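Local coordinates for protein peptide amidase (Stenotrophomonas maltophilia, PDB 1M22) that probably hydrolyses amide bonds, as a peptide amidase of the amidase signature family, at residues A[312-322]-A[434-442]. Numbering follows the deposited sequence.
Sequences LPNQGAWAEAE and ESYSAAAVA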
ATOM      1  N   LEU A 312      -5.170  -3.433 -23.153  1.00 15.03           N
ATOM      2  CA  LEU A 312      -4.924  -2.073 -22.700  1.00 14.17           C
ATOM      3  C   LEU A 312      -4.082  -1.336 -23.732  1.00 14.74           C
ATOM      4  O   LEU A 312      -2.950  -1.727 -24.014  1.00 15.75           O
ATOM      5  CB  LEU A 312      -4.190  -2.089 -21.356  1.00 16.21           C
ATOM      6  CG  LEU A 312      -3.918  -0.726 -20.715  1.00 17.80           C
ATOM      7  CD1 LEU A 312      -5.233  -0.071 -20.329  1.00 18.71           C
ATOM      8  CD2 LEU A 312      -3.039  -0.906 -19.485  1.00 20.88           C
ATOM      9  N   PRO A 313      -4.631  -0.266 -24.326  1.00 14.99           N
ATOM     10  CA  PRO A 313      -3.869   0.488 -25.324  1.00 16.20           C
ATOM     11  C   PRO A 313      -2.617   1.091 -24.691  1.00 17.38           C
ATOM     12  O   PRO A 313      -2.654   1.553 -23.548  1.00 17.26           O
ATOM     13  CB  PRO A 313      -4.861   1.561 -25.776  1.00 17.07           C
ATOM     14  CG  PRO A 313      -6.195   0.909 -25.564  1.00 17.83           C
ATOM     15  CD  PRO A 313      -6.010   0.243 -24.224  1.00 16.01           C
ATOM     16  N   ASN A 314      -1.514   1.070 -25.432  1.00 17.13           N
ATOM     17  CA  ASN A 314      -0.243   1.626 -24.970  1.00 18.20           C
ATOM     18  C   ASN A 314       0.399   0.900 -23.791  1.00 17.68           C
ATOM     19  O   ASN A 314       1.249   1.464 -23.101  1.00 17.33           O
ATOM     20  CB  ASN A 314      -0.409   3.108 -24.617  1.00 19.93           C
ATOM     21  CG  ASN A 314      -0.686   3.966 -25.832  1.00 20.99           C
ATOM     22  OD1 ASN A 314       0.073   3.949 -26.800  1.00 22.68           O
ATOM     23  ND2 ASN A 314      -1.774   4.725 -25.788  1.00 21.73           N
ATOM     24  N   GLN A 315       0.001  -0.347 -23.566  1.00 18.67           N
ATOM     25  CA  GLN A 315       0.553  -1.142 -22.472  1.00 18.60           C
ATOM     26  C   GLN A 315       2.079  -1.050 -22.393  1.00 19.10           C
ATOM     27  O   GLN A 315       2.785  -1.498 -23.297  1.00 19.92           O
ATOM     28  CB  GLN A 315       0.129  -2.607 -22.634  1.00 21.53           C
ATOM     29  CG  GLN A 315       0.905  -3.602 -21.780  1.00 24.37           C
ATOM     30  CD  GLN A 315       0.675  -3.419 -20.292  1.00 27.19           C
ATOM     31  OE1 GLN A 315       0.925  -2.348 -19.740  1.00 30.24           O
ATOM     32  NE2 GLN A 315       0.200  -4.471 -19.635  1.00 27.85           N
ATOM     33  N   GLY A 316       2.576  -0.458 -21.308  1.00 17.34           N
ATOM     34  CA  GLY A 316       4.010  -0.326 -21.099  1.00 18.18           C
ATOM     35  C   GLY A 316       4.745   0.719 -21.921  1.00 17.40           C
ATOM     36  O   GLY A 316       5.955   0.884 -21.765  1.00 18.45           O
ATOM     37  N   ALA A 317       4.030   1.434 -22.783  1.00 17.07           N
ATOM     38  CA  ALA A 317       4.656   2.448 -23.631  1.00 16.55           C
ATOM     39  C   ALA A 317       5.234   3.619 -22.839  1.00 16.25           C
ATOM     40  O   ALA A 317       6.067   4.371 -23.342  1.00 16.53           O
ATOM     41  CB  ALA A 317       3.647   2.965 -24.650  1.00 17.88           C
ATOM     42  N   TRP A 318       4.793   3.756 -21.595  1.00 14.06           N
ATOM     43  CA  TRP A 318       5.228   4.839 -20.718  1.00 12.17           C
ATOM     44  C   TRP A 318       6.470   4.519 -19.888  1.00 12.69           C
ATOM     45  O   TRP A 318       6.931   5.359 -19.123  1.00 12.01           O
ATOM     46  CB  TRP A 318       4.084   5.193 -19.770  1.00 12.41           C
ATOM     47  CG  TRP A 318       3.619   4.004 -18.979  1.00 11.53           C
ATOM     48  CD1 TRP A 318       4.249   3.426 -17.910  1.00 11.70           C
ATOM     49  CD2 TRP A 318       2.459   3.209 -19.238  1.00 11.96           C
ATOM     50  NE1 TRP A 318       3.549   2.320 -17.490  1.00 12.08           N
ATOM     51  CE2 TRP A 318       2.447   2.163 -18.288  1.00 12.78           C
ATOM     52  CE3 TRP A 318       1.425   3.278 -20.182  1.00 12.11           C
ATOM     53  CZ2 TRP A 318       1.440   1.192 -18.255  1.00 13.80           C
ATOM     54  CZ3 TRP A 318       0.424   2.312 -20.148  1.00 13.66           C
ATOM     55  CH2 TRP A 318       0.439   1.284 -19.191  1.00 13.09           C
ATOM     56  N   ALA A 319       7.008   3.313 -20.035  1.00 12.36           N
ATOM     57  CA  ALA A 319       8.173   2.890 -19.260  1.00 12.79           C
ATOM     58  C   ALA A 319       9.328   3.891 -19.196  1.00 11.85           C
ATOM     59  O   ALA A 319       9.779   4.257 -18.109  1.00 12.76           O
ATOM     60  CB  ALA A 319       8.681   1.550 -19.779  1.00 14.25           C
ATOM     61  N   GLU A 320       9.812   4.326 -20.355  1.00 12.96           N
ATOM     62  CA  GLU A 320      10.927   5.266 -20.411  1.00 13.68           C
ATOM     63  C   GLU A 320      10.595   6.622 -19.794  1.00 12.43           C
ATOM     64  O   GLU A 320      11.388   7.181 -19.034  1.00 12.49           O
ATOM     65  CB  GLU A 320      11.376   5.447 -21.863  1.00 18.19           C
ATOM     66  CG  GLU A 320      12.545   6.396 -22.045  1.00 25.57           C
ATOM     67  CD  GLU A 320      13.103   6.366 -23.455  1.00 29.70           C
ATOM     68  OE1 GLU A 320      12.334   6.606 -24.410  1.00 31.78           O
ATOM     69  OE2 GLU A 320      14.314   6.103 -23.606  1.00 33.47           O
ATOM     70  N   ALA A 321       9.421   7.151 -20.123  1.00 10.81           N
ATOM     71  CA  ALA A 321       8.995   8.440 -19.592  1.00 10.29           C
ATOM     72  C   ALA A 321       8.853   8.372 -18.074  1.00  9.84           C
ATOM     73  O   ALA A 321       9.212   9.316 -17.367  1.00  9.36           O
ATOM     74  CB  ALA A 321       7.668   8.855 -20.225  1.00 10.87           C
ATOM     75  N   GLU A 322       8.328   7.256 -17.578  1.00  9.77           N
ATOM     76  CA  GLU A 322       8.152   7.088 -16.140  1.00  9.20           C
ATOM     77  C   GLU A 322       9.501   7.080 -15.428  1.00  9.16           C
ATOM     78  O   GLU A 322       9.671   7.726 -14.400  1.00  9.18           O
ATOM     79  CB  GLU A 322       7.397   5.788 -15.836  1.00  9.07           C
ATOM     80  CG  GLU A 322       7.259   5.518 -14.344  1.00  7.89           C
ATOM     81  CD  GLU A 322       6.606   4.189 -14.034  1.00  9.95           C
ATOM     82  OE1 GLU A 322       6.515   3.332 -14.940  1.00 11.29           O
ATOM     83  OE2 GLU A 322       6.195   4.002 -12.867  1.00  8.95           O
ATOM     84  N   GLU A 434       2.204  -7.856 -16.190  1.00 13.93           N
ATOM     85  CA  GLU A 434       1.530  -7.118 -15.120  1.00 12.89           C
ATOM     86  C   GLU A 434       0.875  -5.870 -15.702  1.00 12.72           C
ATOM     87  O   GLU A 434       1.362  -5.312 -16.686  1.00 13.44           O
ATOM     88  CB  GLU A 434       2.525  -6.725 -14.025  1.00 14.95           C
ATOM     89  CG  GLU A 434       3.222  -7.909 -13.376  1.00 17.98           C
ATOM     90  CD  GLU A 434       4.268  -7.485 -12.365  1.00 20.87           C
ATOM     91  OE1 GLU A 434       5.139  -6.666 -12.723  1.00 22.49           O
ATOM     92  OE2 GLU A 434       4.224  -7.972 -11.215  1.00 21.60           O
ATOM     93  N   SER A 435      -0.221  -5.430 -15.088  1.00 10.39           N
ATOM     94  CA  SER A 435      -0.953  -4.262 -15.568  1.00 11.13           C
ATOM     95  C   SER A 435      -1.110  -3.114 -14.571  1.00 10.64           C
ATOM     96  O   SER A 435      -1.527  -2.020 -14.959  1.00 11.26           O
ATOM     97  CB  SER A 435      -2.349  -4.688 -16.034  1.00 10.80           C
ATOM     98  OG  SER A 435      -2.284  -5.611 -17.109  1.00 14.28           O
ATOM     99  N   TYR A 436      -0.778  -3.345 -13.301  1.00  9.27           N
ATOM    100  CA  TYR A 436      -0.941  -2.308 -12.281  1.00  9.45           C
ATOM    101  C   TYR A 436      -0.151  -1.022 -12.517  1.00  8.49           C
ATOM    102  O   TYR A 436      -0.485   0.022 -11.956  1.00  8.51           O
ATOM    103  CB  TYR A 436      -0.619  -2.869 -10.888  1.00 11.32           C
ATOM    104  CG  TYR A 436       0.783  -3.410 -10.731  1.00 10.64           C
ATOM    105  CD1 TYR A 436       1.883  -2.553 -10.667  1.00 11.55           C
ATOM    106  CD2 TYR A 436       1.012  -4.783 -10.657  1.00 13.90           C
ATOM    107  CE1 TYR A 436       3.178  -3.054 -10.536  1.00 12.57           C
ATOM    108  CE2 TYR A 436       2.301  -5.292 -10.527  1.00 16.30           C
ATOM    109  CZ  TYR A 436       3.377  -4.423 -10.469  1.00 16.97           C
ATOM    110  OH  TYR A 436       4.654  -4.925 -10.356  1.00 21.86           O
ATOM    111  N   SER A 437       0.886  -1.085 -13.342  1.00  8.41           N
ATOM    112  CA  SER A 437       1.679   0.105 -13.618  1.00  8.24           C
ATOM    113  C   SER A 437       0.833   1.189 -14.279  1.00  7.79           C
ATOM    114  O   SER A 437       1.075   2.379 -14.086  1.00  8.43           O
ATOM    115  CB  SER A 437       2.864  -0.239 -14.523  1.00  8.87           C
ATOM    116  OG  SER A 437       3.637   0.919 -14.807  1.00 13.93           O
ATOM    117  N   ALA A 438      -0.160   0.778 -15.062  1.00  7.56           N
ATOM    118  CA  ALA A 438      -1.023   1.737 -15.741  1.00  7.60           C
ATOM    119  C   ALA A 438      -1.713   2.653 -14.733  1.00  7.17           C
ATOM    120  O   ALA A 438      -1.729   3.870 -14.898  1.00  7.75           O
ATOM    121  CB  ALA A 438      -2.063   1.007 -16.585  1.00  9.94           C
ATOM    122  N   ALA A 439      -2.287   2.069 -13.686  1.00  6.89           N
ATOM    123  CA  ALA A 439      -2.965   2.874 -12.679  1.00  6.69           C
ATOM    124  C   ALA A 439      -1.974   3.758 -11.926  1.00  5.77           C
ATOM    125  O   ALA A 439      -2.252   4.924 -11.648  1.00  6.43           O
ATOM    126  CB  ALA A 439      -3.716   1.972 -11.703  1.00  7.74           C
ATOM    127  N   ALA A 440      -0.815   3.204 -11.596  1.00  6.47           N
ATOM    128  CA  ALA A 440       0.193   3.970 -10.878  1.00  6.42           C
ATOM    129  C   ALA A 440       0.660   5.192 -11.672  1.00  6.36           C
ATOM    130  O   ALA A 440       0.732   6.300 -11.140  1.00  7.51           O
ATOM    131  CB  ALA A 440       1.387   3.075 -10.539  1.00  7.52           C
ATOM    132  N   VAL A 441       0.967   4.987 -12.947  1.00  6.36           N
ATOM    133  CA  VAL A 441       1.451   6.074 -13.790  1.00  7.16           C
ATOM    134  C   VAL A 441       0.355   7.086 -14.131  1.00  7.64           C
ATOM    135  O   VAL A 441       0.617   8.284 -14.235  1.00  8.87           O
ATOM    136  CB  VAL A 441       2.092   5.495 -15.070  1.00  7.05           C
ATOM    137  CG1 VAL A 441       2.532   6.612 -16.005  1.00  9.13           C
ATOM    138  CG2 VAL A 441       3.292   4.631 -14.680  1.00  8.03           C
ATOM    139  N   ALA A 442      -0.877   6.612 -14.289  1.00  7.40           N
ATOM    140  CA  ALA A 442      -1.995   7.500 -14.596  1.00  6.73           C
ATOM    141  C   ALA A 442      -2.456   8.253 -13.353  1.00  7.10           C
ATOM    142  O   ALA A 442      -3.134   9.272 -13.460  1.00  8.92           O
ATOM    143  CB  ALA A 442      -3.159   6.694 -15.158  1.00  7.09           C
TER
HETATM  144  O   HOH W   1      -0.141  -1.771 -17.582  1.00 30.94           O
HETATM  145  O   HOH W   2       6.305   0.836 -16.034  1.00 37.90           O
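Trp318 lies across one flank of helix 436-442, and its indole meets Ser437, Ala438 and Val441, one turn of the helix. Val441 sits over one ring face in a CH-pi contact, its CB 4.3 Å from the centroid of the five-membered ring and nearly along the ring normal. The backbone N of Gly316 lies over the opposite face. At the indole nitrogen, NE1 donates to Ser437 OG at 3.0 Å, the N-H...O angle 156° and the oxygen tilted slightly from the ring plane. Ala438 meets the benzene ring obliquely, CH2 of Trp318 lying 3.6 Å from its CB; Leu312 CD2 reaches the same methyl. The ring is brought over the helix by a chi1 of 57°, which sets CG between the backbone N and the carbonyl carbon. The extended side chain of Glu322 crosses Val441 at a slant, CD 3.4 Å from CG2, and a water donates to both Glu322 OE1 and Ser437 OG. These residues join the start of helix 319-340, entered through three successive beta turns after edge strand 306-310, to the short helix leading into strand 446-454 of the eleven-stranded mixed sheet of the amidase signature fold. Asp187 also hydrogen-bonds Ser437 OG, and Gln221 NE2 binds Glu322 OE2, which lies close to the Asp187 carboxylate, so a raised pKa for one of the two acids is possible. The side chain of Glu322 is about 10 Å from that of the nucleophile Ser189. By contrast, the end around Gln315, itself partly exposed, is held more loosely, by a weak bond and a water bridge. Its bent side chain reaches Glu434, where NE2 gives the carbonyl O a weak bond of 3.3 Å at 131°, while a second water donates to Gln315 OE1 and Ser435 O.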